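Local coordinates for maltose operon transcriptional repressor (Staphylococcus aureus subsp. aureus Mu50, PDB 3HCW), which probably represses transcription of the maltose operon by binding DNA, with a periplasmic-binding-protein-like domain that probably senses a sugar effector, at residues K84-G98 with T101-N113. Sequence-based numbering, arbitrary orientation.
With GOL (glycerol), chain C.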
loop_
_atom_site.group_PDB
_atom_site.type_symbol
_atom_site.label_atom_id
_atom_site.label_comp_id
_atom_site.label_asym_id
_atom_site.label_seq_id
_atom_site.Cartn_x
_atom_site.Cartn_y
_atom_site.Cartn_z
ATOM N N LYS A 84 -20.509 16.604 6.018
ATOM C CA LYS A 84 -20.301 17.908 5.379
ATOM C C LYS A 84 -21.357 18.904 5.876
ATOM O O LYS A 84 -21.051 20.078 6.078
ATOM C CB LYS A 84 -20.339 17.796 3.848
ATOM C CG LYS A 84 -19.972 19.089 3.091
ATOM C CD LYS A 84 -19.760 18.857 1.593
ATOM C CE LYS A 84 -21.076 18.703 0.836
ATOM N NZ LYS A 84 -20.860 18.265 -0.572
ATOM N N GLN A 85 -22.588 18.422 6.077
ATOM C CA GLN A 85 -23.660 19.218 6.695
ATOM C C GLN A 85 -23.374 19.599 8.149
ATOM O O GLN A 85 -23.723 20.699 8.583
ATOM C CB GLN A 85 -25.011 18.498 6.608
ATOM C CG GLN A 85 -25.924 19.021 5.504
ATOM C CD GLN A 85 -26.187 20.521 5.601
ATOM O OE1 GLN A 85 -25.944 21.267 4.648
ATOM N NE2 GLN A 85 -26.679 20.970 6.756
ATOM N N MET A 86 -22.739 18.683 8.883
ATOM C CA MET A 86 -22.323 18.907 10.272
ATOM C C MET A 86 -21.376 20.106 10.373
ATOM O O MET A 86 -21.640 21.035 11.135
ATOM C CB MET A 86 -21.680 17.631 10.842
ATOM C CG MET A 86 -21.241 17.681 12.312
ATOM S SD MET A 86 -20.618 16.064 12.819
ATOM C CE MET A 86 -22.173 15.233 13.121
ATOM N N LEU A 87 -20.308 20.098 9.572
ATOM C CA LEU A 87 -19.329 21.196 9.542
ATOM C C LEU A 87 -19.917 22.518 9.056
ATOM O O LEU A 87 -19.408 23.587 9.397
ATOM C CB LEU A 87 -18.127 20.837 8.667
ATOM C CG LEU A 87 -17.437 19.480 8.799
ATOM C CD1 LEU A 87 -16.409 19.337 7.702
ATOM C CD2 LEU A 87 -16.801 19.274 10.163
ATOM N N ILE A 88 -20.976 22.438 8.252
ATOM C CA ILE A 88 -21.707 23.623 7.801
ATOM C C ILE A 88 -22.591 24.169 8.927
ATOM O O ILE A 88 -22.586 25.378 9.192
ATOM C CB ILE A 88 -22.506 23.341 6.494
ATOM C CG1 ILE A 88 -21.541 23.289 5.301
ATOM C CG2 ILE A 88 -23.592 24.404 6.250
ATOM C CD1 ILE A 88 -22.086 22.589 4.071
ATOM N N ASP A 89 -23.319 23.270 9.594
ATOM C CA ASP A 89 -24.165 23.620 10.746
ATOM C C ASP A 89 -23.366 24.234 11.897
ATOM O O ASP A 89 -23.782 25.233 12.492
ATOM C CB ASP A 89 -24.923 22.388 11.262
ATOM C CG ASP A 89 -26.060 21.964 10.344
ATOM O OD1 ASP A 89 -26.254 20.739 10.169
ATOM O OD2 ASP A 89 -26.759 22.849 9.801
ATOM N N GLU A 90 -22.208 23.643 12.187
ATOM C CA GLU A 90 -21.418 24.017 13.356
ATOM C C GLU A 90 -20.238 24.935 13.018
ATOM O O GLU A 90 -19.253 24.996 13.762
ATOM C CB GLU A 90 -20.981 22.766 14.121
ATOM C CG GLU A 90 -22.121 21.764 14.310
ATOM C CD GLU A 90 -22.286 21.284 15.737
ATOM O OE1 GLU A 90 -23.441 21.018 16.134
ATOM O OE2 GLU A 90 -21.273 21.172 16.461
ATOM N N SER A 91 -20.367 25.638 11.888
ATOM C CA SER A 91 -19.466 26.718 11.441
ATOM C C SER A 91 -17.959 26.415 11.354
ATOM O O SER A 91 -17.132 27.328 11.464
ATOM C CB SER A 91 -19.710 27.991 12.257
ATOM O OG SER A 91 -20.890 28.640 11.826
ATOM N N MET A 92 -17.611 25.148 11.136
ATOM C CA MET A 92 -16.211 24.739 11.045
ATOM C C MET A 92 -15.642 25.005 9.651
ATOM O O MET A 92 -16.257 24.620 8.659
ATOM C CB MET A 92 -16.053 23.258 11.403
ATOM C CG MET A 92 -16.242 22.928 12.886
ATOM S SD MET A 92 -15.165 23.850 14.007
ATOM C CE MET A 92 -13.517 23.367 13.460
ATOM N N PRO A 93 -14.473 25.674 9.575
ATOM C CA PRO A 93 -13.777 25.878 8.298
ATOM C C PRO A 93 -13.323 24.540 7.735
ATOM O O PRO A 93 -12.867 23.682 8.502
ATOM C CB PRO A 93 -12.551 26.712 8.694
ATOM C CG PRO A 93 -12.909 27.332 10.000
ATOM C CD PRO A 93 -13.733 26.290 10.691
ATOM N N PHE A 94 -13.474 24.347 6.423
ATOM C CA PHE A 94 -13.052 23.093 5.791
ATOM C C PHE A 94 -12.659 23.173 4.317
ATOM O O PHE A 94 -12.963 24.138 3.624
ATOM C CB PHE A 94 -14.055 21.943 6.035
ATOM C CG PHE A 94 -15.402 22.138 5.397
ATOM C CD1 PHE A 94 -16.414 22.813 6.072
ATOM C CD2 PHE A 94 -15.681 21.594 4.149
ATOM C CE1 PHE A 94 -17.672 22.978 5.505
ATOM C CE2 PHE A 94 -16.941 21.755 3.572
ATOM C CZ PHE A 94 -17.937 22.447 4.254
ATOM N N ILE A 95 -11.962 22.131 3.873
ATOM C CA ILE A 95 -11.677 21.876 2.465
ATOM C C ILE A 95 -12.339 20.549 2.113
ATOM O O ILE A 95 -12.544 19.707 2.987
ATOM C CB ILE A 95 -10.126 21.856 2.192
ATOM C CG1 ILE A 95 -9.703 23.104 1.439
ATOM C CG2 ILE A 95 -9.699 20.703 1.329
ATOM C CD1 ILE A 95 -9.904 24.362 2.190
ATOM N N VAL A 96 -12.709 20.376 0.847
ATOM C CA VAL A 96 -13.168 19.083 0.366
ATOM C C VAL A 96 -12.245 18.619 -0.742
ATOM O O VAL A 96 -11.962 19.359 -1.680
ATOM C CB VAL A 96 -14.622 19.137 -0.151
ATOM C CG1 VAL A 96 -15.086 17.757 -0.627
ATOM C CG2 VAL A 96 -15.561 19.667 0.929
ATOM N N ILE A 97 -11.751 17.399 -0.625
ATOM C CA ILE A 97 -11.101 16.783 -1.753
ATOM C C ILE A 97 -12.162 16.023 -2.552
ATOM O O ILE A 97 -12.674 14.986 -2.109
ATOM C CB ILE A 97 -9.918 15.904 -1.343
ATOM C CG1 ILE A 97 -8.911 16.746 -0.555
ATOM C CG2 ILE A 97 -9.261 15.291 -2.576
ATOM C CD1 ILE A 97 -7.620 16.039 -0.259
ATOM N N GLY A 98 -12.502 16.585 -3.716
ATOM C CA GLY A 98 -13.508 16.026 -4.621
ATOM C C GLY A 98 -14.264 17.109 -5.375
ATOM O O GLY A 98 -13.824 18.265 -5.425
ATOM N N THR A 101 -20.882 19.884 -5.760
ATOM C CA THR A 101 -22.104 19.240 -6.226
ATOM C C THR A 101 -23.382 20.057 -5.955
ATOM O O THR A 101 -24.491 19.606 -6.254
ATOM C CB THR A 101 -22.219 17.804 -5.633
ATOM O OG1 THR A 101 -23.526 17.270 -5.885
ATOM C CG2 THR A 101 -21.960 17.796 -4.125
ATOM N N SER A 102 -23.224 21.263 -5.412
ATOM C CA SER A 102 -24.371 22.021 -4.909
ATOM C C SER A 102 -24.182 23.534 -4.972
ATOM O O SER A 102 -23.102 24.016 -5.318
ATOM C CB SER A 102 -24.678 21.594 -3.470
ATOM O OG SER A 102 -26.018 21.897 -3.139
ATOM N N ASP A 103 -25.242 24.271 -4.640
ATOM C CA ASP A 103 -25.192 25.735 -4.555
ATOM C C ASP A 103 -24.303 26.250 -3.427
ATOM O O ASP A 103 -23.512 27.168 -3.639
ATOM C CB ASP A 103 -26.595 26.336 -4.430
ATOM C CG ASP A 103 -26.947 27.244 -5.594
ATOM O OD1 ASP A 103 -26.049 27.962 -6.091
ATOM O OD2 ASP A 103 -28.129 27.255 -6.002
ATOM N N ILE A 104 -24.425 25.658 -2.240
ATOM C CA ILE A 104 -23.606 26.072 -1.087
ATOM C C ILE A 104 -22.112 25.764 -1.259
ATOM O O ILE A 104 -21.274 26.412 -0.638
ATOM C CB ILE A 104 -24.129 25.503 0.264
ATOM C CG1 ILE A 104 -24.274 23.973 0.196
ATOM C CG2 ILE A 104 -25.430 26.206 0.662
ATOM C CD1 ILE A 104 -24.759 23.308 1.484
ATOM N N ASP A 105 -21.797 24.800 -2.129
ATOM C CA ASP A 105 -20.416 24.422 -2.442
ATOM C C ASP A 105 -19.579 25.539 -3.066
ATOM O O ASP A 105 -18.351 25.455 -3.076
ATOM C CB ASP A 105 -20.384 23.183 -3.337
ATOM C CG ASP A 105 -20.475 21.898 -2.551
ATOM O OD1 ASP A 105 -21.205 20.988 -2.988
ATOM O OD2 ASP A 105 -19.810 21.789 -1.497
ATOM N N HIS A 106 -20.249 26.577 -3.570
ATOM C CA HIS A 106 -19.597 27.809 -4.023
ATOM C C HIS A 106 -18.807 28.511 -2.907
ATOM O O HIS A 106 -17.812 29.191 -3.172
ATOM C CB HIS A 106 -20.637 28.779 -4.603
ATOM C CG HIS A 106 -21.180 28.368 -5.940
ATOM N ND1 HIS A 106 -20.376 28.171 -7.042
ATOM C CD2 HIS A 106 -22.449 28.143 -6.356
ATOM C CE1 HIS A 106 -21.124 27.823 -8.074
ATOM N NE2 HIS A 106 -22.385 27.796 -7.684
ATOM N N GLN A 107 -19.261 28.333 -1.665
ATOM C CA GLN A 107 -18.627 28.931 -0.490
ATOM C C GLN A 107 -17.358 28.198 -0.054
ATOM O O GLN A 107 -16.491 28.787 0.596
ATOM C CB GLN A 107 -19.611 28.978 0.692
ATOM C CG GLN A 107 -20.953 29.661 0.409
ATOM C CD GLN A 107 -20.798 31.028 -0.238
ATOM O OE1 GLN A 107 -21.244 31.247 -1.365
ATOM N NE2 GLN A 107 -20.152 31.951 0.468
ATOM N N PHE A 108 -17.256 26.918 -0.410
ATOM C CA PHE A 108 -16.223 26.038 0.135
ATOM C C PHE A 108 -15.231 25.553 -0.912
ATOM O O PHE A 108 -15.629 25.018 -1.945
ATOM C CB PHE A 108 -16.878 24.867 0.869
ATOM C CG PHE A 108 -17.870 25.307 1.908
ATOM C CD1 PHE A 108 -17.433 25.856 3.113
ATOM C CD2 PHE A 108 -19.240 25.216 1.666
ATOM C CE1 PHE A 108 -18.347 26.294 4.073
ATOM C CE2 PHE A 108 -20.167 25.653 2.615
ATOM C CZ PHE A 108 -19.722 26.189 3.823
ATOM N N THR A 109 -13.946 25.766 -0.644
ATOM C CA THR A 109 -12.883 25.344 -1.552
ATOM C C THR A 109 -12.868 23.832 -1.758
ATOM O O THR A 109 -12.895 23.065 -0.792
ATOM C CB THR A 109 -11.501 25.841 -1.068
ATOM O OG1 THR A 109 -11.483 27.268 -1.130
ATOM C CG2 THR A 109 -10.373 25.318 -1.956
ATOM N N HIS A 110 -12.863 23.426 -3.027
ATOM C CA HIS A 110 -12.718 22.031 -3.412
ATOM C C HIS A 110 -11.416 21.825 -4.180
ATOM O O HIS A 110 -10.980 22.694 -4.942
ATOM C CB HIS A 110 -13.890 21.595 -4.283
ATOM C CG HIS A 110 -15.157 21.352 -3.527
ATOM N ND1 HIS A 110 -15.734 20.105 -3.422
ATOM C CD2 HIS A 110 -15.971 22.198 -2.854
ATOM C CE1 HIS A 110 -16.849 20.193 -2.716
ATOM N NE2 HIS A 110 -17.015 21.453 -2.360
ATOM N N ILE A 111 -10.798 20.671 -3.963
ATOM C CA ILE A 111 -9.593 20.276 -4.684
ATOM C C ILE A 111 -9.879 18.932 -5.352
ATOM O O ILE A 111 -10.192 17.960 -4.685
ATOM C CB ILE A 111 -8.343 20.219 -3.748
ATOM C CG1 ILE A 111 -7.901 21.630 -3.326
ATOM C CG2 ILE A 111 -7.168 19.573 -4.440
ATOM C CD1 ILE A 111 -8.411 22.057 -2.002
ATOM N N ASP A 112 -9.792 18.887 -6.675
ATOM C CA ASP A 112 -10.140 17.676 -7.409
ATOM C C ASP A 112 -9.187 17.448 -8.588
ATOM O O ASP A 112 -8.376 18.327 -8.917
ATOM C CB ASP A 112 -11.582 17.804 -7.912
ATOM C CG ASP A 112 -12.299 16.464 -8.053
ATOM O OD1 ASP A 112 -11.733 15.413 -7.694
ATOM O OD2 ASP A 112 -13.448 16.466 -8.546
ATOM N N ASN A 113 -9.256 16.255 -9.180
ATOM C CA ASN A 113 -8.804 16.042 -10.553
ATOM C C ASN A 113 -10.011 16.298 -11.440
ATOM O O ASN A 113 -11.155 16.341 -10.946
ATOM C CB ASN A 113 -8.369 14.594 -10.784
ATOM C CG ASN A 113 -7.242 14.157 -9.881
ATOM O OD1 ASN A 113 -7.418 13.276 -9.041
ATOM N ND2 ASN A 113 -6.070 14.759 -10.054
HETATM C C1 GOL C . -10.037 11.284 -6.938
HETATM O O1 GOL C . -9.679 11.969 -8.122
HETATM C C2 GOL C . -10.505 12.322 -5.926
HETATM O O2 GOL C . -10.143 13.577 -6.432
HETATM C C3 GOL C . -12.024 12.308 -5.715
HETATM O O3 GOL C . -12.337 12.579 -4.352
#
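V96 and I97 pair in parallel with H110 and I111, the axes of strands 94-97 and 110-113 approaching to 4.8 Å at 13°: V96 N donates to T109 O, I111 N to V96 O, and G98 N to I111 O, the last from above the carbonyl plane. On one side of the sheet V96 lays CB over the H110 imidazole, a CH-pi contact 3.7 Å from the ring centroid. That ring is held mainly through H110 NE2, which donates to D105 OD2 (2.9 Å) from above the carboxylate plane; ND1 adds a weak bond to G98 O. D105 OD1 takes the backbone N of T101 at 3.0 Å and forms a long salt bridge with K84 NZ, which would probably favour its negative charge. Nearer the start of the strands, F94 and F108 form an offset stack, planes at 17°; chi1 of 66° brings F94 CZ over the centre of one F108 face. I88 CG1 approaches F108 obliquely and I88 CD1 meets I104 CD1, packing helix 82-89 onto F108 and the 3-10 turn 104-106. On the other side, I95 CG2 touches I111 CD1. At the strand ends a glycerol, probably from the crystallisation liquor, donates from O2 to D112 OD1 (2.7 Å), from O1 to N113 OD1 and weakly from O3 to I97 O, probably at the edge of the interdomain cleft where LacI-type repressors bind effectors, here bordered by adjacent parallel strands of the Rossmann-like N-terminal subdomain.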